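Proline dipeptidase (Streptococcus agalactiae, PDB 3OOO) probably hydrolyses dipeptides that carry a proline, as a manganese-dependent M24B peptidase of which this chain is the N-terminal creatinase/prolidase domain. Local coordinates at residues A[27-30]-A[34-37]; A[43-48]-A[53-58]; A[100-103]-A[109-112]; A[72-77]-A[87-92]. All coordinates share one frame; numbering follows the deposited sequence.

Interaction 1 of 4, residues A[27-30]-A[34-37]; sequences TVNY and FFCD
The backbone oxygen of Phe34 turns back onto helix 25-32 and lies against Val28 and Asn29. Its nearest partner there is a carbon: the CA of Asn29 stands 3.3 Å from Phe34 O, a CA-H...O contact bent to 127° at the hydrogen. Asn29 N is about as near, but its angle is too poor for a hydrogen bond. Val28 swings CG1 opposite its own backbone N (chi1 172°), which brings that methyl to 3.8 Å from Phe34 O. A compact beta-branched residue suits this buried spot, since Val28 also packs on Phe22 and on Met43, here selenomethionine.

Asn29 sends its side chain outward past Phe35. Its CB meets the Phe35 ring at the edge, near the ring plane, with Asn29 CB and Phe35 CD1 4.0 Å apart. Both side chains extend away from their own backbone N, and they cross at about a right angle with the amide plane 86° from that of the ring, so no flat faces overlap. The two phenylalanines part company: the Phe34 ring is buried against Arg64, Ala65 and Ser68 of helix 62-68, whereas the exposed Phe35 ring rests against Pro25. Thr32 links the two sides of the turn, its OG1 bonding to both Val28 O and Phe34 N, while Arg64 NH2 donates a hydrogen bond to Phe35 O.

Between 27-30 and 34-37 the clear direct contacts are van der Waals packing and one CA-H...O approach, while firm hydrogen bonds run through Thr32 and Arg64.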
# COMPACT_ATOMS: atom_id res chain seq x y z
N THR A 27 2.80 -11.94 -8.23
CA THR A 27 1.50 -12.49 -8.62
C THR A 27 1.31 -12.44 -10.13
O THR A 27 0.90 -13.42 -10.75
CB THR A 27 0.34 -11.74 -7.93
OG1 THR A 27 0.54 -11.75 -6.51
CG2 THR A 27 -1.00 -12.40 -8.25
N VAL A 28 1.60 -11.28 -10.72
CA VAL A 28 1.46 -11.12 -12.17
C VAL A 28 2.34 -12.12 -12.92
O VAL A 28 1.91 -12.73 -13.90
CB VAL A 28 1.72 -9.67 -12.60
CG1 VAL A 28 1.76 -9.55 -14.11
CG2 VAL A 28 0.63 -8.77 -12.00
N ASN A 29 3.57 -12.31 -12.43
CA ASN A 29 4.48 -13.29 -13.03
C ASN A 29 3.96 -14.72 -12.88
O ASN A 29 4.04 -15.50 -13.82
CB ASN A 29 5.88 -13.15 -12.42
CG ASN A 29 6.90 -14.02 -13.12
OD1 ASN A 29 7.03 -14.00 -14.35
ND2 ASN A 29 7.65 -14.79 -12.34
N TYR A 30 3.41 -15.04 -11.71
CA TYR A 30 2.79 -16.35 -11.48
C TYR A 30 1.65 -16.61 -12.47
O TYR A 30 1.50 -17.72 -12.99
CB TYR A 30 2.29 -16.45 -10.03
CG TYR A 30 1.40 -17.64 -9.75
CD1 TYR A 30 1.95 -18.92 -9.59
CD2 TYR A 30 0.02 -17.50 -9.63
CE1 TYR A 30 1.14 -20.02 -9.33
CE2 TYR A 30 -0.80 -18.59 -9.37
CZ TYR A 30 -0.23 -19.85 -9.22
OH TYR A 30 -1.03 -20.94 -8.96
N PHE A 34 5.19 -13.01 -17.10
CA PHE A 34 5.78 -11.70 -17.31
C PHE A 34 6.10 -11.08 -15.95
O PHE A 34 5.20 -10.87 -15.14
CB PHE A 34 4.82 -10.80 -18.10
CG PHE A 34 5.28 -9.36 -18.23
CD1 PHE A 34 6.28 -9.01 -19.13
CD2 PHE A 34 4.69 -8.36 -17.46
CE1 PHE A 34 6.70 -7.68 -19.25
CE2 PHE A 34 5.10 -7.03 -17.57
CZ PHE A 34 6.11 -6.69 -18.47
N PHE A 35 7.39 -10.82 -15.71
CA PHE A 35 7.83 -10.13 -14.50
C PHE A 35 8.24 -8.69 -14.78
O PHE A 35 9.13 -8.43 -15.59
CB PHE A 35 9.00 -10.84 -13.80
CG PHE A 35 9.36 -10.21 -12.48
CD1 PHE A 35 8.79 -10.69 -11.30
CD2 PHE A 35 10.22 -9.11 -12.41
CE1 PHE A 35 9.09 -10.10 -10.07
CE2 PHE A 35 10.53 -8.52 -11.19
CZ PHE A 35 9.96 -9.01 -10.02
N CYS A 36 7.60 -7.77 -14.06
CA CYS A 36 8.01 -6.37 -14.04
C CYS A 36 7.68 -5.80 -12.68
O CYS A 36 6.55 -5.93 -12.21
CB CYS A 36 7.28 -5.58 -15.13
SG CYS A 36 7.64 -3.80 -15.12
N ASP A 37 8.66 -5.19 -12.03
CA ASP A 37 8.37 -4.37 -10.86
C ASP A 37 8.50 -2.90 -11.26
O ASP A 37 9.62 -2.40 -11.40
CB ASP A 37 9.28 -4.70 -9.67
CG ASP A 37 8.85 -3.99 -8.39
OD1 ASP A 37 8.02 -3.05 -8.45
OD2 ASP A 37 9.33 -4.38 -7.30

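Interaction 2 of 4, residues A[43-48]-A[53-58]; sequences MFLFVY and PILFVP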
# COMPACT_ATOMS: atom_id res chain seq x y z
N MSE A 43 1.73 -0.67 -13.06
CA MSE A 43 1.58 -2.01 -13.61
C MSE A 43 0.19 -2.53 -13.08
O MSE A 43 0.13 -2.65 -11.85
CB MSE A 43 2.75 -2.88 -13.00
CG MSE A 43 3.81 -3.66 -13.94
SE MSE A 43 3.48 -5.61 -14.26
CE MSE A 43 3.57 -6.21 -12.40
N PHE A 44 -0.81 -2.87 -13.90
CA PHE A 44 -1.99 -3.58 -13.41
C PHE A 44 -2.39 -4.62 -14.43
O PHE A 44 -2.37 -4.37 -15.64
CB PHE A 44 -3.18 -2.63 -13.22
CG PHE A 44 -2.94 -1.55 -12.20
CD1 PHE A 44 -2.87 -1.85 -10.83
CD2 PHE A 44 -2.79 -0.23 -12.60
CE1 PHE A 44 -2.65 -0.85 -9.89
CE2 PHE A 44 -2.57 0.78 -11.67
CZ PHE A 44 -2.50 0.47 -10.31
N LEU A 45 -2.80 -5.79 -13.92
CA LEU A 45 -3.43 -6.80 -14.75
C LEU A 45 -4.91 -6.82 -14.42
O LEU A 45 -5.29 -7.14 -13.29
CB LEU A 45 -2.81 -8.17 -14.49
CG LEU A 45 -3.39 -9.38 -15.23
CD1 LEU A 45 -3.19 -9.27 -16.74
CD2 LEU A 45 -2.77 -10.67 -14.71
N PHE A 46 -5.72 -6.45 -15.40
CA PHE A 46 -7.17 -6.37 -15.22
C PHE A 46 -7.81 -7.65 -15.71
O PHE A 46 -7.74 -7.97 -16.90
CB PHE A 46 -7.74 -5.16 -15.98
CG PHE A 46 -7.20 -3.84 -15.51
CD1 PHE A 46 -7.71 -3.23 -14.36
CD2 PHE A 46 -6.19 -3.19 -16.21
CE1 PHE A 46 -7.21 -2.01 -13.92
CE2 PHE A 46 -5.68 -1.96 -15.78
CZ PHE A 46 -6.20 -1.37 -14.63
N VAL A 47 -8.43 -8.38 -14.78
CA VAL A 47 -9.07 -9.65 -15.09
C VAL A 47 -10.58 -9.46 -14.95
O VAL A 47 -11.12 -9.37 -13.85
CB VAL A 47 -8.56 -10.78 -14.16
CG1 VAL A 47 -9.27 -12.10 -14.48
CG2 VAL A 47 -7.05 -10.93 -14.30
N TYR A 48 -11.25 -9.36 -16.10
CA TYR A 48 -12.69 -9.22 -16.16
C TYR A 48 -13.36 -10.58 -16.10
O TYR A 48 -12.75 -11.59 -16.43
CB TYR A 48 -13.11 -8.54 -17.46
CG TYR A 48 -12.91 -7.05 -17.50
CD1 TYR A 48 -13.83 -6.18 -16.91
CD2 TYR A 48 -11.81 -6.49 -18.16
CE1 TYR A 48 -13.65 -4.80 -16.96
CE2 TYR A 48 -11.63 -5.12 -18.22
CZ TYR A 48 -12.55 -4.28 -17.62
OH TYR A 48 -12.36 -2.92 -17.69
N PRO A 53 -8.08 -11.05 -20.24
CA PRO A 53 -7.43 -10.06 -19.39
C PRO A 53 -6.80 -8.94 -20.20
O PRO A 53 -6.57 -9.09 -21.40
CB PRO A 53 -6.32 -10.85 -18.69
CG PRO A 53 -6.67 -12.26 -18.85
CD PRO A 53 -7.48 -12.39 -20.09
N ILE A 54 -6.53 -7.82 -19.54
CA ILE A 54 -5.84 -6.69 -20.15
C ILE A 54 -4.71 -6.27 -19.23
O ILE A 54 -4.92 -6.04 -18.04
CB ILE A 54 -6.80 -5.51 -20.41
CG1 ILE A 54 -7.95 -5.96 -21.31
CG2 ILE A 54 -6.05 -4.33 -21.04
CD1 ILE A 54 -9.00 -4.92 -21.57
N LEU A 55 -3.50 -6.16 -19.79
CA LEU A 55 -2.33 -5.77 -19.03
C LEU A 55 -1.92 -4.33 -19.34
O LEU A 55 -1.81 -3.94 -20.50
CB LEU A 55 -1.18 -6.75 -19.31
CG LEU A 55 0.20 -6.46 -18.72
CD1 LEU A 55 0.17 -6.40 -17.22
CD2 LEU A 55 1.17 -7.53 -19.17
N PHE A 56 -1.75 -3.53 -18.29
CA PHE A 56 -1.32 -2.14 -18.40
C PHE A 56 0.07 -2.02 -17.81
O PHE A 56 0.28 -2.44 -16.68
CB PHE A 56 -2.30 -1.24 -17.63
CG PHE A 56 -1.95 0.23 -17.65
CD1 PHE A 56 -1.95 0.95 -18.84
CD2 PHE A 56 -1.66 0.91 -16.47
CE1 PHE A 56 -1.65 2.31 -18.86
CE2 PHE A 56 -1.35 2.27 -16.48
CZ PHE A 56 -1.35 2.97 -17.67
N VAL A 57 1.01 -1.46 -18.55
CA VAL A 57 2.40 -1.33 -18.09
C VAL A 57 2.99 0.02 -18.49
O VAL A 57 2.41 0.72 -19.31
CB VAL A 57 3.32 -2.46 -18.67
CG1 VAL A 57 2.99 -3.81 -18.04
CG2 VAL A 57 3.24 -2.52 -20.20
N PRO A 58 4.14 0.39 -17.91
CA PRO A 58 4.81 1.57 -18.46
C PRO A 58 5.16 1.34 -19.92
O PRO A 58 5.44 0.20 -20.32
CB PRO A 58 6.08 1.69 -17.61
CG PRO A 58 5.75 0.98 -16.34
CD PRO A 58 4.85 -0.15 -16.73
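Phe44 and Phe56 face each other across an antiparallel hairpin and exchange a pair of backbone hydrogen bonds. Phe56 N donates its hydrogen to Phe44 O at 2.8 Å, an almost straight bond of 172°; the return bond, from Phe44 N to Phe56 O, is 3.0 Å long and more bent. Phe46 and Ile54 repeat the exchange: Phe46 N reaches Ile54 O at 2.8 Å, and Ile54 N reaches Phe46 O at 2.9 Å. Phe56 O is also approached by the CA of Met43, a selenomethionine, and Phe46 O by the CA of Pro53; these weaker C-H...O contacts extend the pairing where regular bonds stop.

Leu45 and Leu55 form the non-hydrogen-bonded pair between these two, and their backbones turn outward: Leu45 bonds with Phe22, Leu55 with Pro72 and Phe74. Tyr48, the polar side chain here, satisfies its OH on Ser92 O.

Apart from the Tyr48 hydroxyl the side chains are apolar, as suits a sheet covered on both faces. Phe44 and Phe56 lie side by side, with CD2 of Phe44 4.2 Å from CD2 of Phe56, each at the other's ring edge. CE2 of Phe46 touches CB of Phe56 at 3.9 Å. On the other face Leu45 CD1 sits 4.0 Å from Pro53 CB.

Helix 82-89 covers the phenylalanine face through Ile86 and Lys85, helix 3-14 covers Leu45, Val47 and Pro53 through Leu5 and Ile8, and strands 19-22 and 73-76 flank the hairpin in the central mixed sheet.

Interaction 3 of 4, residues A[100-103]-A[109-112]; sequences AEFD and KFQG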
# COMPACT_ATOMS: atom_id res chain seq x y z
N ALA A 100 -8.81 -6.65 -5.31
CA ALA A 100 -7.45 -6.14 -5.50
C ALA A 100 -6.50 -6.76 -4.48
O ALA A 100 -6.95 -7.37 -3.51
CB ALA A 100 -7.43 -4.62 -5.42
N GLU A 101 -5.19 -6.61 -4.69
CA GLU A 101 -4.19 -7.20 -3.81
C GLU A 101 -3.81 -6.24 -2.69
O GLU A 101 -2.81 -5.53 -2.79
CB GLU A 101 -2.95 -7.62 -4.59
CG GLU A 101 -3.22 -8.67 -5.64
CD GLU A 101 -1.93 -9.20 -6.21
OE1 GLU A 101 -1.49 -8.66 -7.26
OE2 GLU A 101 -1.34 -10.12 -5.60
N PHE A 102 -4.60 -6.25 -1.63
CA PHE A 102 -4.43 -5.30 -0.53
C PHE A 102 -3.08 -5.44 0.20
O PHE A 102 -2.60 -4.47 0.78
CB PHE A 102 -5.60 -5.43 0.46
CG PHE A 102 -6.84 -4.68 0.03
CD1 PHE A 102 -6.98 -4.15 -1.26
CD2 PHE A 102 -7.91 -4.53 0.92
CE1 PHE A 102 -8.14 -3.47 -1.64
CE2 PHE A 102 -9.07 -3.85 0.55
CZ PHE A 102 -9.19 -3.32 -0.73
N ASP A 103 -2.47 -6.63 0.14
CA ASP A 103 -1.15 -6.85 0.75
C ASP A 103 0.02 -6.26 -0.05
O ASP A 103 1.15 -6.19 0.45
CB ASP A 103 -0.89 -8.35 0.97
CG ASP A 103 -1.76 -8.96 2.06
OD1 ASP A 103 -2.32 -8.21 2.90
OD2 ASP A 103 -1.87 -10.20 2.08
N LYS A 109 -1.62 4.06 -5.06
CA LYS A 109 -2.14 3.34 -6.22
C LYS A 109 -3.60 2.94 -6.03
O LYS A 109 -4.38 2.94 -6.98
CB LYS A 109 -1.25 2.13 -6.54
CG LYS A 109 0.14 2.54 -7.01
CD LYS A 109 1.05 1.36 -7.19
CE LYS A 109 2.38 1.84 -7.75
NZ LYS A 109 3.01 0.82 -8.60
N PHE A 110 -3.96 2.60 -4.79
CA PHE A 110 -5.34 2.30 -4.43
C PHE A 110 -6.23 3.51 -4.71
O PHE A 110 -7.28 3.39 -5.33
CB PHE A 110 -5.38 1.88 -2.96
CG PHE A 110 -6.75 1.57 -2.43
CD1 PHE A 110 -7.58 0.64 -3.06
CD2 PHE A 110 -7.19 2.16 -1.25
CE1 PHE A 110 -8.84 0.34 -2.54
CE2 PHE A 110 -8.45 1.87 -0.72
CZ PHE A 110 -9.27 0.95 -1.37
N GLN A 111 -5.78 4.68 -4.27
CA GLN A 111 -6.56 5.89 -4.49
C GLN A 111 -6.66 6.23 -5.97
O GLN A 111 -7.71 6.67 -6.44
CB GLN A 111 -6.05 7.05 -3.62
CG GLN A 111 -6.26 6.74 -2.14
CD GLN A 111 -6.04 7.92 -1.21
OE1 GLN A 111 -5.37 8.89 -1.56
NE2 GLN A 111 -6.60 7.83 -0.01
N GLY A 112 -5.59 5.96 -6.72
CA GLY A 112 -5.64 6.09 -8.18
C GLY A 112 -6.72 5.21 -8.80
O GLY A 112 -7.52 5.67 -9.61
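Phe102 and Phe110 make a buried, purely apolar ring-to-ring contact between the loop leaving strand 97-100 and helix 107-116. The rings come together obliquely: CE1 of Phe102 lies 4.0 Å from CE1 of Phe110, and CZ of Phe102 is 4.1 Å from that same CE1. Their centroids are 5.5 Å apart and their planes 72° apart. Phe110 points from the helix toward the loop, its CG opposite the backbone N (chi1 179°), and Phe102 bends its ring across to meet it. Large flat side chains suit the position because the backbones are far apart, with 8.6 Å between the CA of Phe102 and the CA of Phe110.

The second subunit lies against the same place: its Thr108 packs on Phe102 and its Val107 on Phe110, while Asp103 OD1 bonds to Thr108 OG1 of that subunit. Within the chain, Asn123 OD1 accepts a bond from Phe102 N.

Strands 97-100 and 120-123 are parallel neighbours in the sheet and helix 107-116 connects them, so the two phenylalanines join the first loop of a beta-alpha-beta crossover to its own helix.

Interaction 4 of 4, residues A[72-77]-A[87-92]; sequences PVFGYI and ASNLPS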
# COMPACT_ATOMS: atom_id res chain seq x y z
N PRO A 72 -4.68 -8.41 -24.68
CA PRO A 72 -4.34 -7.00 -24.92
C PRO A 72 -3.40 -6.37 -23.89
O PRO A 72 -3.51 -6.63 -22.69
CB PRO A 72 -5.69 -6.29 -24.90
CG PRO A 72 -6.65 -7.35 -25.35
CD PRO A 72 -6.15 -8.61 -24.70
N VAL A 73 -2.48 -5.55 -24.39
CA VAL A 73 -1.53 -4.82 -23.58
C VAL A 73 -1.58 -3.36 -23.99
O VAL A 73 -1.65 -3.05 -25.19
CB VAL A 73 -0.08 -5.33 -23.79
CG1 VAL A 73 0.93 -4.50 -22.99
CG2 VAL A 73 0.04 -6.80 -23.42
N PHE A 74 -1.58 -2.45 -23.02
CA PHE A 74 -1.39 -1.03 -23.32
C PHE A 74 -0.50 -0.38 -22.28
O PHE A 74 -0.21 -0.97 -21.24
CB PHE A 74 -2.72 -0.29 -23.55
CG PHE A 74 -3.54 -0.07 -22.31
CD1 PHE A 74 -3.78 1.23 -21.84
CD2 PHE A 74 -4.13 -1.14 -21.63
CE1 PHE A 74 -4.56 1.46 -20.70
CE2 PHE A 74 -4.91 -0.92 -20.48
CZ PHE A 74 -5.13 0.38 -20.03
N GLY A 75 -0.04 0.83 -22.58
CA GLY A 75 0.91 1.49 -21.72
C GLY A 75 0.79 2.99 -21.73
O GLY A 75 -0.07 3.57 -22.41
N TYR A 76 1.67 3.63 -20.96
CA TYR A 76 1.69 5.08 -20.86
C TYR A 76 3.13 5.58 -20.75
O TYR A 76 3.96 4.95 -20.11
CB TYR A 76 0.86 5.54 -19.65
CG TYR A 76 1.52 5.36 -18.30
CD1 TYR A 76 1.94 6.47 -17.56
CD2 TYR A 76 1.75 4.09 -17.77
CE1 TYR A 76 2.55 6.32 -16.32
CE2 TYR A 76 2.36 3.93 -16.54
CZ TYR A 76 2.76 5.04 -15.82
OH TYR A 76 3.37 4.87 -14.60
N ILE A 77 3.40 6.69 -21.42
CA ILE A 77 4.68 7.38 -21.28
C ILE A 77 4.61 8.33 -20.08
O ILE A 77 3.53 8.59 -19.54
CB ILE A 77 5.12 8.11 -22.58
CG1 ILE A 77 4.13 9.21 -22.98
CG2 ILE A 77 5.33 7.11 -23.72
CD1 ILE A 77 4.67 10.12 -24.10
N ALA A 87 -8.65 4.92 -17.74
CA ALA A 87 -10.06 5.29 -17.88
C ALA A 87 -10.51 5.39 -19.34
O ALA A 87 -11.67 5.08 -19.66
CB ALA A 87 -10.34 6.60 -17.15
N SER A 88 -9.61 5.81 -20.22
CA SER A 88 -9.94 6.02 -21.63
C SER A 88 -9.77 4.75 -22.46
O SER A 88 -10.25 4.68 -23.60
CB SER A 88 -9.09 7.14 -22.22
OG SER A 88 -9.32 8.37 -21.56
N ASN A 89 -9.08 3.76 -21.91
CA ASN A 89 -8.78 2.55 -22.69
C ASN A 89 -9.46 1.26 -22.27
O ASN A 89 -9.74 0.41 -23.12
CB ASN A 89 -7.27 2.35 -22.79
CG ASN A 89 -6.65 3.30 -23.78
OD1 ASN A 89 -6.60 3.02 -24.97
ND2 ASN A 89 -6.18 4.44 -23.28
N LEU A 90 -9.72 1.08 -20.98
CA LEU A 90 -10.46 -0.11 -20.55
C LEU A 90 -11.88 -0.10 -21.13
O LEU A 90 -12.47 0.97 -21.30
CB LEU A 90 -10.48 -0.24 -19.03
CG LEU A 90 -9.15 -0.59 -18.36
CD1 LEU A 90 -9.40 -0.84 -16.88
CD2 LEU A 90 -8.45 -1.80 -19.00
N PRO A 91 -12.41 -1.28 -21.48
CA PRO A 91 -13.70 -1.37 -22.18
C PRO A 91 -14.92 -1.24 -21.28
O PRO A 91 -16.01 -0.95 -21.79
CB PRO A 91 -13.65 -2.76 -22.81
CG PRO A 91 -12.81 -3.56 -21.86
CD PRO A 91 -11.75 -2.60 -21.39
N SER A 92 -14.77 -1.46 -19.98
CA SER A 92 -15.91 -1.46 -19.07
C SER A 92 -15.58 -0.95 -17.67
O SER A 92 -14.52 -1.26 -17.12
CB SER A 92 -16.53 -2.86 -18.97
OG SER A 92 -17.60 -2.87 -18.03
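Phe74 is the residue of strand 73-76 that reaches across to Asn89 and Leu90. Just before it, Pro72 O accepts a hydrogen bond from Leu55 N of the neighbouring strand, and Val73 lays its branched side chain on Val57 of that strand. Phe74 then points toward the end of helix 82-89. Its CG sits between the backbone N and the carbonyl carbon (chi1 72°), a setting that presents one ring face to Asn89. The CB of Asn89 stands over that face, 4.0 Å from the Phe74 ring centroid and 30° off the ring normal, a CH-pi contact; the closest atom is Phe74 CE1, 3.5 Å from Asn89 CB. Asparagine serves both sides here, offering an aliphatic CB to the ring while its ND2 bonds to Lys85 O. Obliquely to the ring, Leu90 CD2 comes within 3.9 Å of Phe74 CE2; leucine suits this buried place, where it also packs on Ile54 and Phe46.

Strand 73-76, helix 82-89 and strand 97-100 form a beta-alpha-beta crossover that passes over three intervening strands, and Phe74 joins its first strand to the end of its helix.

Farther along, Tyr76 packs against Pro82 and Lys85 of the same helix.

In the fold
Interaction 2 is the core contact, its centre about 4 Å from that of the chain, and the one in which backbone hydrogen bonds run directly between the segments. Interactions 1, 3 and 4 lie farther out and rely on packing. Interaction 4 shares the sheet with interaction 2: strands 54-58 and 73-76 are neighbours, and the ring of Phe74 meets that of Phe56. Interaction 1 lies against the open end of the hairpin, where Phe34 touches Met43 and Val57, and it is tied to interaction 3 by a hydrogen bond between Thr27 OG1 and Glu101 OE2. Interactions 1 and 4 are partly buried; interaction 3 is buried and is the one contact that the second subunit touches.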